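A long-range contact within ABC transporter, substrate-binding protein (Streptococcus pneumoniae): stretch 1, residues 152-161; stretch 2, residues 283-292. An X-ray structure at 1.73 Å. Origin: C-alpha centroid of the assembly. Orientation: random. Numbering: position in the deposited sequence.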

ATOM      1  N   GLU A 152     -10.366   3.312  32.079  1.00 32.40           N
ATOM      2  CA  GLU A 152      -9.239   2.505  31.630  1.00 35.34           C
ATOM      3  C   GLU A 152      -9.349   2.335  30.106  1.00 31.38           C
ATOM      4  O   GLU A 152     -10.444   2.337  29.552  1.00 27.14           O
ATOM      5  CB  GLU A 152      -9.295   1.106  32.257  1.00 41.97           C
ATOM      6  CG  GLU A 152      -9.480   1.037  33.776  1.00 51.16           C
ATOM      7  CD  GLU A 152      -8.421   1.806  34.547  1.00 58.88           C
ATOM      8  OE1 GLU A 152      -7.227   1.726  34.171  1.00 66.06           O
ATOM      9  OE2 GLU A 152      -8.782   2.499  35.532  1.00 68.04           O
ATOM     10  N   MET A 153      -8.216   2.150  29.436  1.00 28.35           N
ATOM     11  CA  MET A 153      -8.230   1.772  28.018  1.00 25.16           C
ATOM     12  C   MET A 153      -9.030   0.464  27.854  1.00 23.00           C
ATOM     13  O   MET A 153      -8.780  -0.492  28.579  1.00 22.99           O
ATOM     14  CB  MET A 153      -6.773   1.570  27.513  1.00 24.68           C
ATOM     15  CG  MET A 153      -6.682   1.192  26.048  1.00 24.25           C
ATOM     16  SD  MET A 153      -7.078   2.615  25.053  1.00 23.94           S
ATOM     17  CE  MET A 153      -5.531   3.536  25.115  1.00 24.64           C
ATOM     18  N   PRO A 154      -9.983   0.406  26.912  1.00 22.62           N
ATOM     19  CA  PRO A 154     -10.738  -0.850  26.749  1.00 22.91           C
ATOM     20  C   PRO A 154      -9.863  -2.018  26.360  1.00 23.81           C
ATOM     21  O   PRO A 154      -8.917  -1.834  25.607  1.00 26.00           O
ATOM     22  CB  PRO A 154     -11.704  -0.565  25.618  1.00 23.59           C
ATOM     23  CG  PRO A 154     -11.443   0.809  25.156  1.00 22.78           C
ATOM     24  CD  PRO A 154     -10.477   1.482  26.045  1.00 22.54           C
ATOM     25  N   LYS A 155     -10.187  -3.190  26.895  1.00 24.32           N
ATOM     26  CA  LYS A 155      -9.524  -4.423  26.568  1.00 26.22           C
ATOM     27  C   LYS A 155     -10.364  -5.355  25.689  1.00 23.46           C
ATOM     28  O   LYS A 155      -9.824  -6.255  25.083  1.00 19.55           O
ATOM     29  CB  LYS A 155      -9.187  -5.184  27.854  1.00 29.74           C
ATOM     30  CG  LYS A 155      -8.212  -4.493  28.796  1.00 35.72           C
ATOM     31  CD  LYS A 155      -7.854  -5.444  29.935  1.00 40.52           C
ATOM     32  CE  LYS A 155      -7.165  -4.737  31.085  1.00 45.46           C
ATOM     33  NZ  LYS A 155      -8.161  -4.217  32.064  1.00 50.36           N
ATOM     34  N   THR A 156     -11.687  -5.192  25.712  1.00 21.30           N
ATOM     35  CA  THR A 156     -12.629  -6.045  25.015  1.00 21.01           C
ATOM     36  C   THR A 156     -13.574  -5.182  24.185  1.00 19.32           C
ATOM     37  O   THR A 156     -13.720  -3.971  24.423  1.00 18.87           O
ATOM     38  CB  THR A 156     -13.495  -6.871  25.991  1.00 22.45           C
ATOM     39  OG1 THR A 156     -14.477  -6.020  26.626  1.00 21.68           O
ATOM     40  CG2 THR A 156     -12.626  -7.571  27.052  1.00 23.82           C
ATOM     41  N   THR A 157     -14.256  -5.816  23.241  1.00 18.13           N
ATOM     42  CA  THR A 157     -15.267  -5.129  22.463  1.00 18.15           C
ATOM     43  C   THR A 157     -16.419  -4.597  23.346  1.00 19.16           C
ATOM     44  O   THR A 157     -16.945  -3.511  23.074  1.00 18.32           O
ATOM     45  CB  THR A 157     -15.803  -6.009  21.312  1.00 17.70           C
ATOM     46  OG1 THR A 157     -16.251  -7.278  21.796  1.00 18.44           O
ATOM     47  CG2 THR A 157     -14.659  -6.217  20.300  1.00 19.07           C
ATOM     48  N   ASP A 158     -16.784  -5.348  24.376  1.00 20.98           N
ATOM     49  CA  ASP A 158     -17.821  -4.878  25.330  1.00 23.61           C
ATOM     50  C   ASP A 158     -17.343  -3.654  26.129  1.00 22.60           C
ATOM     51  O   ASP A 158     -18.112  -2.719  26.304  1.00 23.63           O
ATOM     52  CB  ASP A 158     -18.282  -6.008  26.249  1.00 27.95           C
ATOM     53  CG  ASP A 158     -19.372  -6.882  25.620  1.00 31.90           C
ATOM     54  OD1 ASP A 158     -19.793  -6.629  24.464  1.00 36.29           O
ATOM     55  OD2 ASP A 158     -19.833  -7.828  26.291  1.00 40.72           O
ATOM     56  N   ASP A 159     -16.069  -3.631  26.554  1.00 22.67           N
ATOM     57  CA  ASP A 159     -15.463  -2.418  27.169  1.00 22.96           C
ATOM     58  C   ASP A 159     -15.521  -1.225  26.262  1.00 21.57           C
ATOM     59  O   ASP A 159     -15.795  -0.081  26.714  1.00 23.28           O
ATOM     60  CB  ASP A 159     -13.970  -2.585  27.507  1.00 25.24           C
ATOM     61  CG  ASP A 159     -13.698  -3.565  28.607  1.00 28.25           C
ATOM     62  OD1 ASP A 159     -14.616  -3.878  29.394  1.00 29.44           O
ATOM     63  OD2 ASP A 159     -12.525  -4.027  28.678  1.00 29.34           O
ATOM     64  N   LEU A 160     -15.260  -1.450  24.974  1.00 20.34           N
ATOM     65  CA  LEU A 160     -15.296  -0.362  24.010  1.00 19.22           C
ATOM     66  C   LEU A 160     -16.691   0.237  23.948  1.00 18.82           C
ATOM     67  O   LEU A 160     -16.837   1.436  23.889  1.00 19.05           O
ATOM     68  CB  LEU A 160     -14.863  -0.829  22.607  1.00 19.37           C
ATOM     69  CG  LEU A 160     -14.892   0.216  21.492  1.00 20.09           C
ATOM     70  CD1 LEU A 160     -13.983   1.424  21.794  1.00 20.83           C
ATOM     71  CD2 LEU A 160     -14.558  -0.404  20.159  1.00 19.85           C
ATOM     72  N   ILE A 161     -17.725  -0.594  23.927  1.00 20.18           N
ATOM     73  CA  ILE A 161     -19.084  -0.045  23.925  1.00 21.15           C
ATOM     74  C   ILE A 161     -19.275   0.899  25.160  1.00 21.39           C
ATOM     75  O   ILE A 161     -19.750   2.018  24.990  1.00 21.50           O
ATOM     76  CB  ILE A 161     -20.144  -1.147  23.916  1.00 20.78           C
ATOM     77  CG1 ILE A 161     -20.143  -1.888  22.573  1.00 21.66           C
ATOM     78  CG2 ILE A 161     -21.529  -0.547  24.143  1.00 21.20           C
ATOM     79  CD1 ILE A 161     -20.947  -3.172  22.577  1.00 22.56           C
ATOM     80  N   ASP A 283      -3.993   8.149  20.771  1.00 21.88           N
ATOM     81  CA  ASP A 283      -3.017   7.075  20.715  1.00 21.87           C
ATOM     82  C   ASP A 283      -3.684   5.833  20.112  1.00 20.13           C
ATOM     83  O   ASP A 283      -4.884   5.838  19.861  1.00 18.82           O
ATOM     84  CB  ASP A 283      -2.512   6.754  22.122  1.00 23.12           C
ATOM     85  CG  ASP A 283      -1.070   6.259  22.138  1.00 26.83           C
ATOM     86  OD1 ASP A 283      -0.526   5.851  21.089  1.00 25.65           O
ATOM     87  OD2 ASP A 283      -0.480   6.267  23.225  1.00 29.78           O
ATOM     88  N   VAL A 284      -2.885   4.792  19.903  1.00 18.67           N
ATOM     89  CA  VAL A 284      -3.333   3.527  19.326  1.00 17.06           C
ATOM     90  C   VAL A 284      -4.325   2.828  20.261  1.00 17.36           C
ATOM     91  O   VAL A 284      -4.087   2.696  21.468  1.00 17.35           O
ATOM     92  CB  VAL A 284      -2.169   2.559  19.051  1.00 16.52           C
ATOM     93  CG1 VAL A 284      -2.687   1.319  18.338  1.00 16.59           C
ATOM     94  CG2 VAL A 284      -1.054   3.213  18.231  1.00 17.23           C
ATOM     95  N   LEU A 285      -5.459   2.431  19.701  1.00 17.88           N
ATOM     96  CA  LEU A 285      -6.406   1.599  20.416  1.00 18.52           C
ATOM     97  C   LEU A 285      -5.805   0.192  20.379  1.00 18.58           C
ATOM     98  O   LEU A 285      -5.664  -0.369  19.277  1.00 19.69           O
ATOM     99  CB  LEU A 285      -7.770   1.608  19.711  1.00 18.74           C
ATOM    100  CG  LEU A 285      -8.871   0.763  20.364  1.00 18.77           C
ATOM    101  CD1 LEU A 285      -9.256   1.348  21.705  1.00 19.51           C
ATOM    102  CD2 LEU A 285     -10.093   0.651  19.495  1.00 18.59           C
ATOM    103  N   PRO A 286      -5.453  -0.376  21.533  1.00 18.82           N
ATOM    104  CA  PRO A 286      -4.917  -1.739  21.461  1.00 19.73           C
ATOM    105  C   PRO A 286      -5.898  -2.765  20.896  1.00 17.53           C
ATOM    106  O   PRO A 286      -7.118  -2.549  20.909  1.00 18.73           O
ATOM    107  CB  PRO A 286      -4.603  -2.089  22.921  1.00 20.66           C
ATOM    108  CG  PRO A 286      -4.694  -0.792  23.673  1.00 21.76           C
ATOM    109  CD  PRO A 286      -5.619   0.083  22.926  1.00 20.23           C
ATOM    110  N   VAL A 287      -5.360  -3.882  20.464  1.00 16.36           N
ATOM    111  CA  VAL A 287      -6.164  -4.968  19.910  1.00 16.81           C
ATOM    112  C   VAL A 287      -7.153  -5.440  20.996  1.00 17.80           C
ATOM    113  O   VAL A 287      -6.756  -5.701  22.152  1.00 17.94           O
ATOM    114  CB  VAL A 287      -5.272  -6.109  19.418  1.00 16.36           C
ATOM    115  CG1 VAL A 287      -6.096  -7.351  19.051  1.00 16.38           C
ATOM    116  CG2 VAL A 287      -4.463  -5.599  18.243  1.00 16.37           C
ATOM    117  N   LEU A 288      -8.424  -5.510  20.634  1.00 17.34           N
ATOM    118  CA  LEU A 288      -9.502  -5.873  21.579  1.00 17.69           C
ATOM    119  C   LEU A 288      -9.867  -7.344  21.486  1.00 18.45           C
ATOM    120  O   LEU A 288      -9.943  -7.911  20.399  1.00 17.17           O
ATOM    121  CB  LEU A 288     -10.733  -5.062  21.259  1.00 17.78           C
ATOM    122  CG  LEU A 288     -10.510  -3.555  21.256  1.00 18.61           C
ATOM    123  CD1 LEU A 288     -11.792  -2.826  20.881  1.00 19.82           C
ATOM    124  CD2 LEU A 288     -10.058  -3.064  22.618  1.00 19.57           C
ATOM    125  N   ALA A 289     -10.146  -7.953  22.618  1.00 18.26           N
ATOM    126  CA  ALA A 289     -10.672  -9.305  22.609  1.00 17.93           C
ATOM    127  C   ALA A 289     -12.148  -9.213  22.329  1.00 18.46           C
ATOM    128  O   ALA A 289     -12.849  -8.336  22.863  1.00 18.23           O
ATOM    129  CB  ALA A 289     -10.404  -9.988  23.934  1.00 18.59           C
ATOM    130  N   GLY A 290     -12.632 -10.103  21.475  1.00 18.11           N
ATOM    131  CA  GLY A 290     -14.047 -10.188  21.192  1.00 18.33           C
ATOM    132  C   GLY A 290     -14.759 -11.007  22.248  1.00 19.67           C
ATOM    133  O   GLY A 290     -14.153 -11.406  23.261  1.00 19.20           O
ATOM    134  N   PRO A 291     -16.039 -11.310  22.011  1.00 21.30           N
ATOM    135  CA  PRO A 291     -16.833 -12.153  22.959  1.00 23.25           C
ATOM    136  C   PRO A 291     -16.186 -13.492  23.321  1.00 23.06           C
ATOM    137  O   PRO A 291     -16.363 -13.962  24.449  1.00 22.85           O
ATOM    138  CB  PRO A 291     -18.154 -12.358  22.220  1.00 23.41           C
ATOM    139  CG  PRO A 291     -18.299 -11.086  21.425  1.00 24.44           C
ATOM    140  CD  PRO A 291     -16.891 -10.754  20.949  1.00 22.16           C
ATOM    141  N   SER A 292     -15.385 -14.055  22.406  1.00 21.59           N
ATOM    142  CA  SER A 292     -14.635 -15.303  22.665  1.00 21.90           C
ATOM    143  C   SER A 292     -13.542 -15.175  23.733  1.00 20.71           C
ATOM    144  O   SER A 292     -13.019 -16.181  24.200  1.00 20.71           O
ATOM    145  CB  SER A 292     -13.939 -15.760  21.384  1.00 22.92           C
ATOM    146  OG  SER A 292     -12.865 -14.863  21.084  1.00 21.56           O
TER
HETATM  147  O   HOH W   1      -7.065  -5.366  24.966  1.00 45.60           O

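Contact between residues 152-161 and 283-292 of one chain, at least 128 positions apart in sequence wherever they touch; together the two stretches bury 507 Å² against each other.

Two backbone hydrogen bonds tie the stretches together, and both use the backbone of Ala289. Its N donates to Lys155 O (Ala289 N to Lys155 O 3.0 Å, N-H...O angle 170°, almost straight), and its O accepts from Thr157 N (Thr157 N to Ala289 O 2.9 Å, 153°). The two bonds flank Thr156 and form a single beta bridge between Thr156 and Ala289, whose CA atoms lie 4.5 Å apart. The helix begins at Thr157; the first residues of a helix have backbone NH groups without a helical acceptor, and Thr157 N finds one in Ala289 O.

The same two carbonyl oxygens also receive CA-H...O contacts, from Thr156 CA to Ala289 O (3.2 Å) and from Leu288 CA to Lys155 O (3.5 Å). The angles at H are 131° and 137°, well short of linear, as is common for weak CA-H...O contacts beside N-H bonds.

One water joins the stretches as well. Lys155 O and Val287 O are 4.3 Å apart, too far for direct polar contact by hydrogen bonding and both acceptors in any case. Water 1 resolves this by donating to each, at 2.9 Å from its O to Lys155 O and 2.9 Å from its O to Val287 O. Lys155 O thus serves both the water and Ala289 N.

In the apolar packing, Leu288, with 85 Å² covered, gives up more surface than any other residue here. Its CB points toward the first stretch, and its m,t rotamer spreads the two methyls between different neighbours: Leu288 CD1 packs on Leu160 CD2 at 3.7 Å, while Leu288 CD2 lies 4.2 Å from Pro154 CB and 3.4 Å from Pro154 O. Leu288 CB also approaches Thr157 CG2 (4.2 Å). A second patch surrounds Met153: Met153 CG meets Pro286 CD at 3.5 Å and Met153 SD lies 4.2 Å from Leu285 CD1. That same Leu285 CD1 is 4.1 Å from Pro154 CG, so one methyl touches both residues.

Beyond the bridge, the hydroxyl oxygen Thr157 OG1 makes van der Waals contact with Gly290 CA (3.7 Å) and Pro291 CD (3.6 Å), without a hydrogen bond across the stretches. At Gly290 an ideal CB would point away from the first stretch and come within 2.9 Å of Pro291 CD, a clash with the next residue of its own stretch.

Within the first stretch, Thr156 occupies the N-cap, its OG1 accepting from Asp159 N (Thr156 OG1 to Asp159 N 2.9 Å, 169°). Asp159 answers through OD2, which accepts from Lys155 N (Lys155 N to Asp159 OD2 3.1 Å) and weakly from Thr156 N (Thr156 N to Asp159 OD2 3.3 Å, 135°). Asp159 itself does not touch the second stretch; its bonds lie within the turn that carries Lys155 O and Thr157 N, the two groups joined to Ala289.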